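PDB 3FH1: Mll8193 protein from Mesorhizobium loti, which is of unknown function but adopts the NTF2-like fold of the SnoaL-like family, whose cone-shaped domains often hold small molecules in a central pocket. Local coordinates for residues Arg25-Phe30 with Glu84-Ala89. Sequence-based numbering, arbitrary orientation. Where two conformers were deposited one is given.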
loop_
_atom_site.group_PDB
_atom_site.type_symbol
_atom_site.label_atom_id
_atom_site.label_comp_id
_atom_site.label_asym_id
_atom_site.label_seq_id
_atom_site.Cartn_x
_atom_site.Cartn_y
_atom_site.Cartn_z
ATOM N N ARG A 25 -5.105 -17.655 -4.750
ATOM C CA ARG A 25 -4.877 -18.109 -6.112
ATOM C C ARG A 25 -3.990 -17.127 -6.899
ATOM O O ARG A 25 -3.142 -17.575 -7.686
ATOM C CB ARG A 25 -6.206 -18.393 -6.840
ATOM C CG ARG A 25 -7.095 -19.515 -6.262
ATOM C CD ARG A 25 -8.467 -19.445 -6.946
ATOM N NE ARG A 25 -9.412 -20.530 -6.616
ATOM C CZ ARG A 25 -9.595 -21.630 -7.345
ATOM N NH1 ARG A 25 -8.888 -21.836 -8.444
ATOM N NH2 ARG A 25 -10.479 -22.564 -6.952
ATOM N N PHE A 26 -4.168 -15.812 -6.694
ATOM C CA PHE A 26 -3.298 -14.814 -7.309
ATOM C C PHE A 26 -1.844 -14.970 -6.830
ATOM O O PHE A 26 -0.919 -15.080 -7.625
ATOM C CB PHE A 26 -3.807 -13.424 -6.975
ATOM C CG PHE A 26 -2.956 -12.329 -7.521
ATOM C CD1 PHE A 26 -3.066 -11.942 -8.836
ATOM C CD2 PHE A 26 -2.067 -11.654 -6.699
ATOM C CE1 PHE A 26 -2.293 -10.914 -9.342
ATOM C CE2 PHE A 26 -1.271 -10.643 -7.191
ATOM C CZ PHE A 26 -1.392 -10.239 -8.510
ATOM N N ASN A 27 -1.654 -15.058 -5.526
ATOM C CA ASN A 27 -0.309 -15.217 -4.979
ATOM C C ASN A 27 0.360 -16.508 -5.466
ATOM O O ASN A 27 1.571 -16.545 -5.719
ATOM C CB ASN A 27 -0.367 -15.125 -3.458
ATOM C CG ASN A 27 -0.493 -13.698 -2.957
ATOM O OD1 ASN A 27 -0.113 -12.729 -3.666
ATOM N ND2 ASN A 27 -0.958 -13.564 -1.728
ATOM N N ASP A 28 -0.431 -17.588 -5.585
ATOM C CA ASP A 28 0.108 -18.875 -6.030
ATOM C C ASP A 28 0.653 -18.782 -7.435
ATOM O O ASP A 28 1.603 -19.466 -7.760
ATOM C CB ASP A 28 -0.936 -19.979 -6.023
ATOM C CG ASP A 28 -1.213 -20.548 -4.648
ATOM O OD1 ASP A 28 -0.445 -20.268 -3.700
ATOM O OD2 ASP A 28 -2.234 -21.282 -4.531
ATOM N N VAL A 29 0.101 -17.903 -8.275
ATOM C CA VAL A 29 0.640 -17.765 -9.633
ATOM C C VAL A 29 2.136 -17.442 -9.558
ATOM O O VAL A 29 2.944 -17.991 -10.311
ATOM C CB VAL A 29 -0.093 -16.650 -10.419
ATOM C CG1 VAL A 29 0.768 -16.173 -11.655
ATOM C CG2 VAL A 29 -1.511 -17.108 -10.804
ATOM N N PHE A 30 2.495 -16.577 -8.626
ATOM C CA PHE A 30 3.872 -16.110 -8.507
ATOM C C PHE A 30 4.738 -17.099 -7.774
ATOM O O PHE A 30 5.889 -17.295 -8.141
ATOM C CB PHE A 30 3.914 -14.690 -7.910
ATOM C CG PHE A 30 3.135 -13.751 -8.726
ATOM C CD1 PHE A 30 3.683 -13.170 -9.843
ATOM C CD2 PHE A 30 1.804 -13.542 -8.459
ATOM C CE1 PHE A 30 2.911 -12.360 -10.663
ATOM C CE2 PHE A 30 1.034 -12.750 -9.300
ATOM C CZ PHE A 30 1.611 -12.157 -10.382
ATOM N N GLU A 84 5.176 -11.108 2.530
ATOM C CA GLU A 84 5.298 -10.590 3.880
ATOM C C GLU A 84 3.962 -10.665 4.617
ATOM O O GLU A 84 3.899 -11.147 5.756
ATOM C CB GLU A 84 5.848 -9.166 3.907
ATOM C CG GLU A 84 7.255 -9.064 3.424
ATOM C CD GLU A 84 7.783 -7.616 3.460
ATOM O OE1 GLU A 84 6.967 -6.684 3.661
ATOM O OE2 GLU A 84 8.997 -7.432 3.285
ATOM N N GLU A 85 2.898 -10.187 3.988
ATOM C CA GLU A 85 1.585 -10.189 4.616
ATOM C C GLU A 85 0.527 -9.929 3.589
ATOM O O GLU A 85 0.657 -8.989 2.803
ATOM C CB GLU A 85 1.455 -9.098 5.683
ATOM C CG GLU A 85 0.139 -9.189 6.482
ATOM C CD GLU A 85 -0.095 -7.926 7.300
ATOM O OE1 GLU A 85 0.029 -6.817 6.752
ATOM O OE2 GLU A 85 -0.491 -8.074 8.423
ATOM N N THR A 86 -0.541 -10.712 3.640
ATOM C CA THR A 86 -1.761 -10.422 2.874
ATOM C C THR A 86 -2.832 -10.075 3.882
ATOM O O THR A 86 -3.117 -10.895 4.787
ATOM C CB THR A 86 -2.245 -11.624 2.042
ATOM O OG1 THR A 86 -1.220 -12.022 1.126
ATOM C CG2 THR A 86 -3.510 -11.296 1.302
ATOM N N PHE A 87 -3.384 -8.882 3.756
ATOM C CA PHE A 87 -4.464 -8.358 4.618
ATOM C C PHE A 87 -5.697 -8.102 3.749
ATOM O O PHE A 87 -5.599 -7.424 2.719
ATOM C CB PHE A 87 -4.066 -7.068 5.338
ATOM C CG PHE A 87 -5.225 -6.430 6.061
ATOM C CD1 PHE A 87 -5.662 -6.984 7.230
ATOM C CD2 PHE A 87 -5.878 -5.317 5.529
ATOM C CE1 PHE A 87 -6.769 -6.462 7.907
ATOM C CE2 PHE A 87 -6.964 -4.757 6.182
ATOM C CZ PHE A 87 -7.415 -5.327 7.370
ATOM N N VAL A 88 -6.815 -8.686 4.139
ATOM C CA VAL A 88 -8.078 -8.602 3.379
ATOM C C VAL A 88 -9.167 -7.950 4.159
ATOM O O VAL A 88 -9.332 -8.263 5.343
ATOM C CB VAL A 88 -8.510 -10.057 3.001
ATOM C CG1 VAL A 88 -9.874 -10.078 2.392
ATOM C CG2 VAL A 88 -7.439 -10.678 2.080
ATOM N N ALA A 89 -9.959 -7.112 3.505
ATOM C CA ALA A 89 -11.142 -6.535 4.108
ATOM C C ALA A 89 -12.153 -6.252 3.008
ATOM O O ALA A 89 -11.917 -5.432 2.127
ATOM C CB ALA A 89 -10.799 -5.252 4.920
#
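Asn27 on helix 16-31 and Thr86 on strand 80-89 meet through their polar ends, joining the N-terminal helix of this NTF2-like fold to the concave side of its curved sheet. ND2 of Asn27 donates to OG1 of Thr86 at 3.3 Å, and the N-H...O angle of 129° marks the bond as weak and well bent. Asn27 and Thr86 are the only residue pair within 4.5 Å between 25-30 and 84-89, and the two segments bury just 51 Å² against each other. These two residues also have the closest CA atoms across the contact, still 9.3 Å apart, so 25-30 and 84-89 are linked by side chains, with their backbones well apart. Both side chains leave the backbone toward the partner segment, pass alongside in opposing senses, and touch through ND2 and OG1.

Thr86 carries OG1 beside its own backbone N (chi1 -59°), which brings the hydroxyl to the amide while CG2 stands anti to that N, beside the carbonyl carbon. Ile95 of the adjacent strand 92-100 touches both residues, and Met23, one helical turn before Asn27, also packs on Thr86. Elsewhere on the helix, Phe26 and Phe30 both meet Trp70 edge-to-face; CE2 of Phe30 lies 3.6 Å above the Phe26 ring plane, displaced toward its rim. Earlier in the strand, Glu84 and Glu85 both face Arg96 in a classic beta bulge. On the other branch of the Asn27 amide, OD1 lies close to O1 of a bound, unidentified ligand, probably from the crystallisation liquor.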